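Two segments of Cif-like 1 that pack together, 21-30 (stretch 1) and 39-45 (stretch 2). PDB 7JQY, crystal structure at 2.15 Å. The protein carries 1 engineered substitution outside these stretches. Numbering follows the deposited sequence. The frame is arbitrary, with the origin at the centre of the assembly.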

# COMPACT_ATOMS: atom_id res chain seq x y z
N GLY B 21 -32.26 7.29 23.12
CA GLY B 21 -33.26 6.28 23.39
C GLY B 21 -33.51 5.29 22.28
O GLY B 21 -34.29 4.34 22.47
N PHE B 22 -32.90 5.48 21.11
CA PHE B 22 -33.13 4.57 19.99
C PHE B 22 -32.76 3.13 20.34
O PHE B 22 -33.44 2.19 19.92
N GLU B 23 -31.68 2.94 21.11
CA GLU B 23 -31.15 1.60 21.36
C GLU B 23 -32.14 0.71 22.10
O GLU B 23 -32.21 -0.49 21.84
N ARG B 24 -32.90 1.28 23.03
CA ARG B 24 -33.81 0.51 23.86
C ARG B 24 -35.11 0.22 23.14
O ARG B 24 -35.89 -0.62 23.59
N ARG B 25 -35.36 0.91 22.03
CA ARG B 25 -36.62 0.73 21.31
C ARG B 25 -36.62 -0.04 19.99
O ARG B 25 -37.68 -0.46 19.53
N PHE B 26 -35.46 -0.24 19.37
CA PHE B 26 -35.46 -0.95 18.11
C PHE B 26 -34.54 -2.14 18.23
O PHE B 26 -33.69 -2.20 19.13
N SER B 27 -34.71 -3.10 17.33
CA SER B 27 -33.98 -4.34 17.39
C SER B 27 -33.52 -4.71 15.99
O SER B 27 -34.23 -4.48 15.01
N ARG B 28 -32.36 -5.34 15.91
CA ARG B 28 -31.85 -5.86 14.66
C ARG B 28 -32.34 -7.28 14.50
O ARG B 28 -32.23 -8.09 15.44
N ARG B 29 -32.86 -7.60 13.33
CA ARG B 29 -33.45 -8.90 13.05
C ARG B 29 -33.05 -9.32 11.65
O ARG B 29 -32.68 -8.50 10.80
N TYR B 30 -33.16 -10.62 11.41
CA TYR B 30 -32.91 -11.21 10.10
C TYR B 30 -34.16 -11.94 9.65
O TYR B 30 -34.94 -12.44 10.46
N HIS B 39 -31.59 -8.30 6.38
CA HIS B 39 -31.46 -7.66 7.68
C HIS B 39 -32.41 -6.47 7.76
O HIS B 39 -32.61 -5.74 6.79
N TYR B 40 -33.01 -6.28 8.93
CA TYR B 40 -33.92 -5.16 9.11
C TYR B 40 -33.92 -4.76 10.57
O TYR B 40 -33.56 -5.54 11.46
N VAL B 41 -34.34 -3.53 10.81
CA VAL B 41 -34.45 -2.97 12.15
C VAL B 41 -35.92 -2.67 12.39
O VAL B 41 -36.59 -2.09 11.52
N THR B 42 -36.44 -3.10 13.54
CA THR B 42 -37.87 -2.99 13.79
C THR B 42 -38.14 -2.52 15.21
O THR B 42 -37.35 -2.76 16.13
N GLY B 43 -39.26 -1.82 15.37
CA GLY B 43 -39.72 -1.31 16.65
C GLY B 43 -41.16 -0.84 16.54
O GLY B 43 -41.77 -0.87 15.47
N GLY B 44 -41.70 -0.39 17.67
CA GLY B 44 -43.10 -0.01 17.75
C GLY B 44 -43.98 -1.19 18.14
O GLY B 44 -43.49 -2.31 18.34
N PRO B 45 -45.29 -0.97 18.23
CA PRO B 45 -46.20 -2.04 18.67
C PRO B 45 -46.28 -3.18 17.67
O PRO B 45 -46.37 -2.97 16.46

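Residues 39-43 form a strand that runs antiparallel to the strand reaching from about Phe 26 to Tyr 30, the two axes approaching to 4.6 Å. As in any beta strand, side chains alternate between two faces of the sheet: His 39 and Val 41 share one with Phe 26, Arg 28 and Tyr 30, whereas Tyr 40 and Thr 42 share the other with Ser 27 and Arg 29. Together the two stretches bury 599 Å².

His 39 lies opposite Tyr 30 in a non-hydrogen-bonded pair. Its t rotamer (chi1 171°) places the imidazole beside the side chain of Arg 28, whose side chain (chi1 m, chi2 t, chi3 p) presents its NE to the ring edge. Arg 28 NE donates a hydrogen bond to His 39 NE2 at 3.0 Å, with the histidine nitrogen near the guanidinium plane, so that the two planar groups meet edge to edge. Because NE2 accepts here, it carries no proton of its own; ND1 of His 39 and NH1 of Arg 28 are satisfied elsewhere in the structure. Tyr 30, an m rotamer, also packs against His 39, its CE2 lying 3.8 Å from His 39 CB. The two rings sit obliquely, with centroids 5.5 Å apart and planes at 59°.

Tyr 40 turns to the other face and pairs with Arg 29 through two backbone hydrogen bonds, Arg 29 N to Tyr 40 O and Tyr 40 N to Arg 29 O, both 2.9 Å. With chi1 at 63° (p), its ring lies across the neighbouring strand and beneath the start of the arginine side chain. Arg 29 CB stands 3.7 Å from the centroid of the Tyr 40 ring and 27° off its normal, a CH-pi contact over the face, while the ring edge approaches the backbone of Tyr 30, with Tyr 40 CE1 3.7 Å from Tyr 30 C. Further out, Arg 29 CD still lies 4.4 Å from Thr 42 CG2, and Arg 29 NH1 donates a hydrogen bond to Arg 28 O at 3.0 Å, back on its own strand.

Val 41, a t rotamer, makes apolar contacts on the face it shares with Phe 26 and Arg 28. Its CG1 packs 3.7 Å from Phe 26 CB and, more loosely, 4.4 Å from CE1 of Phe 22, meeting the edge of that t-rotamer ring. Its CG2 lies 4.3 Å from Arg 28 CG, so the aliphatic part of the arginine extends the same patch.

Thr 42 (t) pairs with Ser 27 (m), the backbones joined by Ser 27 N to Thr 42 O at 2.9 Å and Thr 42 N to Ser 27 O at 3.0 Å. The two hydroxyls do not bond to each other; both find partners elsewhere in the structure.

At Gly 43 the absence of a side chain leaves room for the m-rotamer ring of Phe 26, whose CD1 comes within 3.6 Å of Gly 43 N. A CB here would clash with Phe 26 CD1 and Arg 25 O. Beyond it, Gly 44 adopts backbone angles that call for glycine, and Pro 45 points away.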

# COMPACT_ATOMS: atom_id res chain seq x y z
CB PHE B 22 -32.34 5.06 18.77
CG PHE B 22 -32.72 4.38 17.48
CD1 PHE B 22 -32.24 3.11 17.18
CD2 PHE B 22 -33.52 5.03 16.54
CE1 PHE B 22 -32.57 2.49 15.99
CE2 PHE B 22 -33.85 4.41 15.35
CZ PHE B 22 -33.38 3.14 15.07
CB GLU B 23 -29.84 1.67 22.14
CG GLU B 23 -28.63 1.99 21.29
CD GLU B 23 -28.39 3.48 21.15
OE1 GLU B 23 -29.27 4.28 21.55
OE2 GLU B 23 -27.30 3.86 20.67
CB ARG B 24 -34.10 1.26 25.17
CG ARG B 24 -32.89 1.34 26.04
CD ARG B 24 -32.77 0.05 26.82
NE ARG B 24 -31.38 -0.40 26.96
CZ ARG B 24 -30.77 -1.25 26.14
NH1 ARG B 24 -31.40 -1.76 25.09
NH2 ARG B 24 -29.50 -1.59 26.38
CB ARG B 25 -37.29 2.10 21.10
CG ARG B 25 -37.76 2.77 22.38
CD ARG B 25 -38.43 4.10 22.09
NE ARG B 25 -39.52 3.97 21.14
CZ ARG B 25 -40.78 3.70 21.47
NH1 ARG B 25 -41.71 3.60 20.53
NH2 ARG B 25 -41.11 3.55 22.75
CB PHE B 26 -35.04 -0.02 16.96
CG PHE B 26 -36.02 1.10 16.74
CD1 PHE B 26 -37.06 0.96 15.83
CD2 PHE B 26 -35.91 2.28 17.44
CE1 PHE B 26 -37.96 1.98 15.62
CE2 PHE B 26 -36.82 3.31 17.24
CZ PHE B 26 -37.84 3.15 16.33
CB SER B 27 -34.83 -5.48 17.97
OG SER B 27 -35.30 -5.14 19.25
CB ARG B 28 -30.32 -5.80 14.61
CG ARG B 28 -29.74 -4.40 14.82
CD ARG B 28 -28.24 -4.42 14.68
NE ARG B 28 -27.86 -5.37 13.65
CZ ARG B 28 -26.64 -5.89 13.52
NH1 ARG B 28 -25.68 -5.53 14.36
NH2 ARG B 28 -26.39 -6.76 12.56
CB ARG B 29 -34.98 -8.84 13.15
CG ARG B 29 -35.60 -9.46 14.37
CD ARG B 29 -35.39 -8.62 15.61
NE ARG B 29 -35.74 -9.38 16.81
CZ ARG B 29 -34.93 -9.56 17.85
NH1 ARG B 29 -33.79 -8.88 17.93
NH2 ARG B 29 -35.33 -10.29 18.89
CB TYR B 30 -31.74 -12.20 10.12
CG TYR B 30 -30.37 -11.59 10.31
CD1 TYR B 30 -29.68 -11.77 11.51
CD2 TYR B 30 -29.76 -10.86 9.30
CE1 TYR B 30 -28.42 -11.21 11.69
CE2 TYR B 30 -28.51 -10.31 9.48
CZ TYR B 30 -27.83 -10.49 10.67
OH TYR B 30 -26.58 -9.95 10.85
CB HIS B 39 -30.02 -7.21 7.90
CG HIS B 39 -29.81 -6.35 9.11
ND1 HIS B 39 -29.71 -4.98 9.03
CD2 HIS B 39 -29.67 -6.67 10.41
CE1 HIS B 39 -29.52 -4.48 10.24
NE2 HIS B 39 -29.49 -5.49 11.10
CB TYR B 40 -35.36 -5.47 8.65
CG TYR B 40 -36.05 -6.57 9.43
CD1 TYR B 40 -35.73 -7.91 9.21
CD2 TYR B 40 -37.02 -6.28 10.38
CE1 TYR B 40 -36.36 -8.93 9.92
CE2 TYR B 40 -37.66 -7.29 11.09
CZ TYR B 40 -37.32 -8.61 10.86
OH TYR B 40 -37.94 -9.61 11.57
CB VAL B 41 -33.57 -1.71 12.30
CG1 VAL B 41 -33.77 -1.06 13.64
CG2 VAL B 41 -32.12 -2.10 12.12
CB THR B 42 -38.58 -4.32 13.54
OG1 THR B 42 -40.00 -4.10 13.59
CG2 THR B 42 -38.18 -5.38 14.59
CB PRO B 45 -47.55 -1.33 18.80
CG PRO B 45 -47.24 0.14 18.84
CD PRO B 45 -45.99 0.31 18.03